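Response regulator (Caulobacter vibrioides, PDB 3N0R) probably controls the general stress response as an anti-anti-sigma factor, coupling a phosphorylatable receiver domain to a sigma-like domain that sequesters an anti-sigma factor. Local coordinates at residues I190-T193 with R194-L198; P261-P264 with E265-K268. The protein carries 1 engineered substitution. All coordinates share one frame; numbering follows the deposited sequence. Where two conformers were deposited one is given.

Contact 1 (I190-T193 with R194-L198)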
ATOM      1  N   ILE A 190      -4.296   1.574  22.959  1.00 14.67           N
ATOM      2  CA  ILE A 190      -4.138   2.794  22.184  1.00 15.17           C
ATOM      3  C   ILE A 190      -3.272   3.716  23.021  1.00 15.24           C
ATOM      4  O   ILE A 190      -3.675   4.148  24.103  1.00 16.69           O
ATOM      5  CB  ILE A 190      -5.479   3.485  21.872  1.00 15.87           C
ATOM      6  CG1 ILE A 190      -6.438   2.520  21.160  1.00 16.38           C
ATOM      7  CG2 ILE A 190      -5.229   4.760  21.065  1.00 17.47           C
ATOM      8  CD1 ILE A 190      -7.785   3.124  20.854  1.00 17.77           C
ATOM      9  N   ALA A 191      -2.074   3.997  22.525  1.00 15.57           N
ATOM     10  CA  ALA A 191      -1.100   4.813  23.233  1.00 16.10           C
ATOM     11  C   ALA A 191      -1.082   6.215  22.651  1.00 17.03           C
ATOM     12  O   ALA A 191      -1.055   6.374  21.426  1.00 18.07           O
ATOM     13  CB  ALA A 191       0.272   4.186  23.102  1.00 16.98           C
ATOM     14  N   ALA A 192      -1.080   7.224  23.520  1.00 18.18           N
ATOM     15  CA  ALA A 192      -1.079   8.618  23.086  1.00 19.38           C
ATOM     16  C   ALA A 192       0.321   9.214  23.032  1.00 20.73           C
ATOM     17  O   ALA A 192       0.516  10.293  22.482  1.00 22.99           O
ATOM     18  CB  ALA A 192      -1.969   9.466  23.991  1.00 21.17           C
ATOM     19  N   THR A 193       1.288   8.528  23.629  1.00 20.25           N
ATOM     20  CA  THR A 193       2.663   9.015  23.680  1.00 21.25           C
ATOM     21  C   THR A 193       3.629   7.876  23.396  1.00 21.28           C
ATOM     22  O   THR A 193       3.254   6.706  23.438  1.00 19.97           O
ATOM     23  CB  THR A 193       3.020   9.590  25.066  1.00 22.42           C
ATOM     24  OG1 THR A 193       3.093   8.523  26.019  1.00 24.08           O
ATOM     25  CG2 THR A 193       1.985  10.618  25.522  1.00 24.26           C
ATOM     26  N   ARG A 194       4.885   8.222  23.128  1.00 21.88           N
ATOM     27  CA  ARG A 194       5.912   7.214  22.912  1.00 22.29           C
ATOM     28  C   ARG A 194       6.058   6.305  24.127  1.00 22.52           C
ATOM     29  O   ARG A 194       6.245   5.098  23.982  1.00 22.04           O
ATOM     30  CB  ARG A 194       7.252   7.873  22.593  1.00 24.47           C
ATOM     31  CG  ARG A 194       7.372   8.393  21.174  1.00 25.89           C
ATOM     32  CD  ARG A 194       8.681   9.146  21.008  1.00 27.99           C
ATOM     33  NE  ARG A 194       8.691  10.360  21.820  1.00 30.29           N
ATOM     34  CZ  ARG A 194       9.786  10.916  22.330  1.00 32.94           C
ATOM     35  NH1 ARG A 194      10.973  10.366  22.121  1.00 33.96           N
ATOM     36  NH2 ARG A 194       9.693  12.024  23.053  1.00 33.95           N
ATOM     37  N   GLY A 195       5.974   6.894  25.318  1.00 21.91           N
ATOM     38  CA  GLY A 195       6.121   6.168  26.566  1.00 22.89           C
ATOM     39  C   GLY A 195       4.980   5.206  26.812  1.00 21.48           C
ATOM     40  O   GLY A 195       5.197   4.072  27.256  1.00 22.48           O
ATOM     41  N   GLU A 196       3.757   5.642  26.517  1.00 20.72           N
ATOM     42  CA  GLU A 196       2.605   4.753  26.635  1.00 20.30           C
ATOM     43  C   GLU A 196       2.733   3.574  25.682  1.00 18.57           C
ATOM     44  O   GLU A 196       2.370   2.449  26.028  1.00 17.33           O
ATOM     45  CB  GLU A 196       1.292   5.512  26.411  1.00 21.10           C
ATOM     46  CG  GLU A 196       1.037   6.540  27.511  1.00 23.15           C
ATOM     47  CD  GLU A 196      -0.252   7.309  27.336  1.00 26.51           C
ATOM     48  OE1 GLU A 196      -0.994   7.046  26.367  1.00 26.51           O
ATOM     49  OE2 GLU A 196      -0.517   8.189  28.178  1.00 29.68           O
ATOM     50  N   ALA A 197       3.265   3.823  24.489  1.00 17.91           N
ATOM     51  CA  ALA A 197       3.474   2.742  23.527  1.00 17.17           C
ATOM     52  C   ALA A 197       4.487   1.735  24.059  1.00 17.06           C
ATOM     53  O   ALA A 197       4.303   0.528  23.936  1.00 17.35           O
ATOM     54  CB  ALA A 197       3.923   3.290  22.178  1.00 18.59           C
ATOM     55  N   LEU A 198       5.564   2.224  24.662  1.00 17.86           N
ATOM     56  CA  LEU A 198       6.544   1.314  25.234  1.00 19.04           C
ATOM     57  C   LEU A 198       5.971   0.503  26.398  1.00 18.44           C
ATOM     58  O   LEU A 198       6.232  -0.691  26.523  1.00 18.93           O
ATOM     59  CB  LEU A 198       7.782   2.081  25.662  1.00 20.26           C
ATOM     60  CG  LEU A 198       8.899   1.215  26.232  1.00 21.09           C
ATOM     61  CD1 LEU A 198       9.309   0.078  25.292  1.00 21.99           C
ATOM     62  CD2 LEU A 198      10.091   2.098  26.559  1.00 22.88           C
TER

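Contact 2 (P261-P264 with E265-K268)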
ATOM      1  N   PRO A 261      -8.029  11.960   7.343  1.00 25.70           N
ATOM      2  CA  PRO A 261      -9.130  11.110   7.819  1.00 24.75           C
ATOM      3  C   PRO A 261      -9.288   9.838   6.984  1.00 23.28           C
ATOM      4  O   PRO A 261      -8.924   9.814   5.809  1.00 25.14           O
ATOM      5  CB  PRO A 261     -10.360  12.006   7.657  1.00 26.93           C
ATOM      6  CG  PRO A 261     -10.000  12.939   6.554  1.00 28.11           C
ATOM      7  CD  PRO A 261      -8.525  13.193   6.701  1.00 27.23           C
ATOM      8  N   PHE A 262      -9.853   8.800   7.592  1.00 22.03           N
ATOM      9  CA  PHE A 262      -9.832   7.462   7.016  1.00 21.22           C
ATOM     10  C   PHE A 262     -10.933   7.200   6.005  1.00 23.40           C
ATOM     11  O   PHE A 262     -12.086   7.538   6.227  1.00 25.08           O
ATOM     12  CB  PHE A 262      -9.898   6.418   8.134  1.00 20.88           C
ATOM     13  CG  PHE A 262      -8.833   6.594   9.175  1.00 20.05           C
ATOM     14  CD1 PHE A 262      -7.500   6.476   8.835  1.00 20.49           C
ATOM     15  CD2 PHE A 262      -9.163   6.902  10.484  1.00 20.96           C
ATOM     16  CE1 PHE A 262      -6.504   6.646   9.786  1.00 20.12           C
ATOM     17  CE2 PHE A 262      -8.174   7.075  11.448  1.00 20.86           C
ATOM     18  CZ  PHE A 262      -6.838   6.950  11.091  1.00 20.79           C
ATOM     19  N   GLN A 263     -10.558   6.574   4.896  1.00 25.50           N
ATOM     20  CA  GLN A 263     -11.521   5.914   4.029  1.00 27.51           C
ATOM     21  C   GLN A 263     -11.376   4.441   4.350  1.00 25.44           C
ATOM     22  O   GLN A 263     -10.295   3.888   4.185  1.00 25.05           O
ATOM     23  CB  GLN A 263     -11.202   6.167   2.559  1.00 31.23           C
ATOM     24  CG  GLN A 263     -11.594   7.551   2.081  1.00 35.62           C
ATOM     25  CD  GLN A 263     -11.401   7.720   0.590  1.00 39.14           C
ATOM     26  OE1 GLN A 263     -10.286   7.608   0.078  1.00 40.34           O
ATOM     27  NE2 GLN A 263     -12.494   7.982  -0.123  1.00 40.69           N
ATOM     28  N   PRO A 264     -12.454   3.805   4.833  1.00 25.16           N
ATOM     29  CA  PRO A 264     -12.383   2.434   5.357  1.00 24.86           C
ATOM     30  C   PRO A 264     -11.707   1.414   4.441  1.00 22.41           C
ATOM     31  O   PRO A 264     -10.939   0.597   4.939  1.00 22.00           O
ATOM     32  CB  PRO A 264     -13.852   2.067   5.579  1.00 26.75           C
ATOM     33  CG  PRO A 264     -14.511   3.369   5.858  1.00 28.15           C
ATOM     34  CD  PRO A 264     -13.804   4.379   4.989  1.00 27.02           C
ATOM     35  N   GLU A 265     -11.983   1.441   3.141  1.00 21.02           N
ATOM     36  CA  GLU A 265     -11.418   0.420   2.268  1.00 20.15           C
ATOM     37  C   GLU A 265      -9.903   0.518   2.175  1.00 18.09           C
ATOM     38  O   GLU A 265      -9.232  -0.491   1.974  1.00 18.01           O
ATOM     39  CB  GLU A 265     -12.053   0.462   0.876  1.00 22.46           C
ATOM     40  CG  GLU A 265     -13.471  -0.102   0.824  1.00 27.73           C
ATOM     41  CD  GLU A 265     -13.509  -1.619   0.993  1.00 33.15           C
ATOM     42  OE1 GLU A 265     -13.176  -2.336   0.022  1.00 35.54           O
ATOM     43  OE2 GLU A 265     -13.877  -2.097   2.090  1.00 35.53           O
ATOM     44  N   THR A 266      -9.354   1.724   2.332  1.00 18.06           N
ATOM     45  CA  THR A 266      -7.902   1.881   2.281  1.00 17.77           C
ATOM     46  C   THR A 266      -7.239   1.271   3.511  1.00 17.72           C
ATOM     47  O   THR A 266      -6.126   0.769   3.426  1.00 17.34           O
ATOM     48  CB  THR A 266      -7.460   3.353   2.151  1.00 19.13           C
ATOM     49  OG1 THR A 266      -7.708   4.061   3.375  1.00 21.76           O
ATOM     50  CG2 THR A 266      -8.166   4.026   0.982  1.00 20.75           C
ATOM     51  N   VAL A 267      -7.933   1.311   4.646  1.00 18.10           N
ATOM     52  CA  VAL A 267      -7.427   0.698   5.867  1.00 17.53           C
ATOM     53  C   VAL A 267      -7.455  -0.826   5.750  1.00 17.23           C
ATOM     54  O   VAL A 267      -6.490  -1.505   6.122  1.00 17.49           O
ATOM     55  CB  VAL A 267      -8.224   1.179   7.078  1.00 19.17           C
ATOM     56  CG1 VAL A 267      -7.784   0.442   8.335  1.00 20.22           C
ATOM     57  CG2 VAL A 267      -8.038   2.680   7.241  1.00 20.25           C
ATOM     58  N   LYS A 268      -8.555  -1.370   5.237  1.00 16.84           N
ATOM     59  CA  LYS A 268      -8.630  -2.805   4.976  0.75 17.28           C
ATOM     60  C   LYS A 268      -7.481  -3.241   4.077  1.00 16.23           C
ATOM     61  O   LYS A 268      -6.841  -4.262   4.323  1.00 16.44           O
ATOM     62  CB  LYS A 268      -9.963  -3.203   4.330  0.75 18.92           C
ATOM     63  CG  LYS A 268      -9.973  -4.655   3.844  0.75 20.90           C
ATOM     64  CD  LYS A 268     -11.315  -5.080   3.248  0.75 23.77           C
ATOM     65  CE  LYS A 268     -12.344  -5.373   4.330  0.75 24.67           C
ATOM     66  NZ  LYS A 268     -13.310  -6.427   3.914  0.75 24.66           N
TER
HETATM   67  O   HOH W   1      -7.724   6.567   4.412  1.00 33.58           O

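Contact 1 (I190-T193 with R194-L198)
At T193 a chi1 of 70° places OG1 between the backbone N and the carbonyl carbon, facing the first turn of the helix. At E196 a chi1 of -66° sets CG beside its own backbone N, and the chain then runs out straight, back over the loop. The two side chains therefore cross near their bases, with E196 CG 3.2 Å from T193 OG1. T193 OG1 accepts from E196 N at 3.0 Å, a nearly straight bond. T193 is thus the N-cap of helix 194-203. The carboxylate of E196 reaches past T193 to A192, where OE1 accepts from A192 N at 2.9 Å. This N-H comes from above the carboxylate plane, 36° out of it. The cap closes the turn from strand 186-191 into the helix, part of the alternating beta-alpha chain of the receiver domain. T193 O takes the first helical bond, from A197 N at 3.1 Å. Beside the polar bonds, the buried A191 CB sits 3.3 Å from A197 N and 3.9 Å from A197 CB. A197 also packs on I166 of the neighbouring strand. The side chain of R194 leads away from the turn, and its NH2 forms a salt bridge with D217.

Contact 2 (P261-P264 with E265-K268)
Q263 O is gripped twice by T266. The hydroxyl OG1 of T266 donates to Q263 O at 2.7 Å, lying in the carbonyl plane. T266 N also reaches Q263 O, at 3.0 Å, but that bond is weak, bent to 135° at the hydrogen. A chi1 of 71° at T266 puts OG1 between the backbone N and the carbonyl carbon and turns it back toward the start of the helix, within reach of the Q263 carbonyl. A water continues the link. It donates to T266 OG1 at 2.7 Å and accepts from Q263 N at 2.9 Å, so the hydroxyl and the water together tie both backbone polar groups of Q263 to one side chain. T266 CG2 lies beside Q263 CB at 4.0 Å.

Q263 is the N-cap residue of helix 264-277, the last helix of the receiver domain, and P264 opens its first turn. The proline has no N-H to offer, but its carbonyl enters the helical pattern. K268 N donates to P264 O at 3.1 Å, nearly straight at 169°, while V267 N gives a weak bond to the same oxygen.

F262 CD1 meets V267 CG2 at 4.2 Å, the methyl approaching the ring obliquely. The F262 ring packs against I172, D175, I176 and L179 of helix 170-182. The turn also meets the sigma-like region: E265 touches A124, K268 touches F120, and K268 NZ forms a salt bridge with D156.

In the fold
Both contacts lie in the receiver domain and both start a helix after a strand. Their centres are about 23 Å apart and they do not touch. Contact 1 follows strand 186-191 and contact 2 follows strand 257-259, the two outermost strands of the parallel sheet. Contact 1 is partly buried, with two alanines beside its polar cap; contact 2 is a surface contact with one buried valine. The side-chain chemistry runs in opposite directions. In contact 1 side-chain oxygens accept from backbone N-H groups, a cap among them. In contact 2 a hydroxyl donates to the carbonyl of the N-cap residue, helped by a water. Contact 2 sits nearer the centre of the chain, where receiver and sigma-like regions meet.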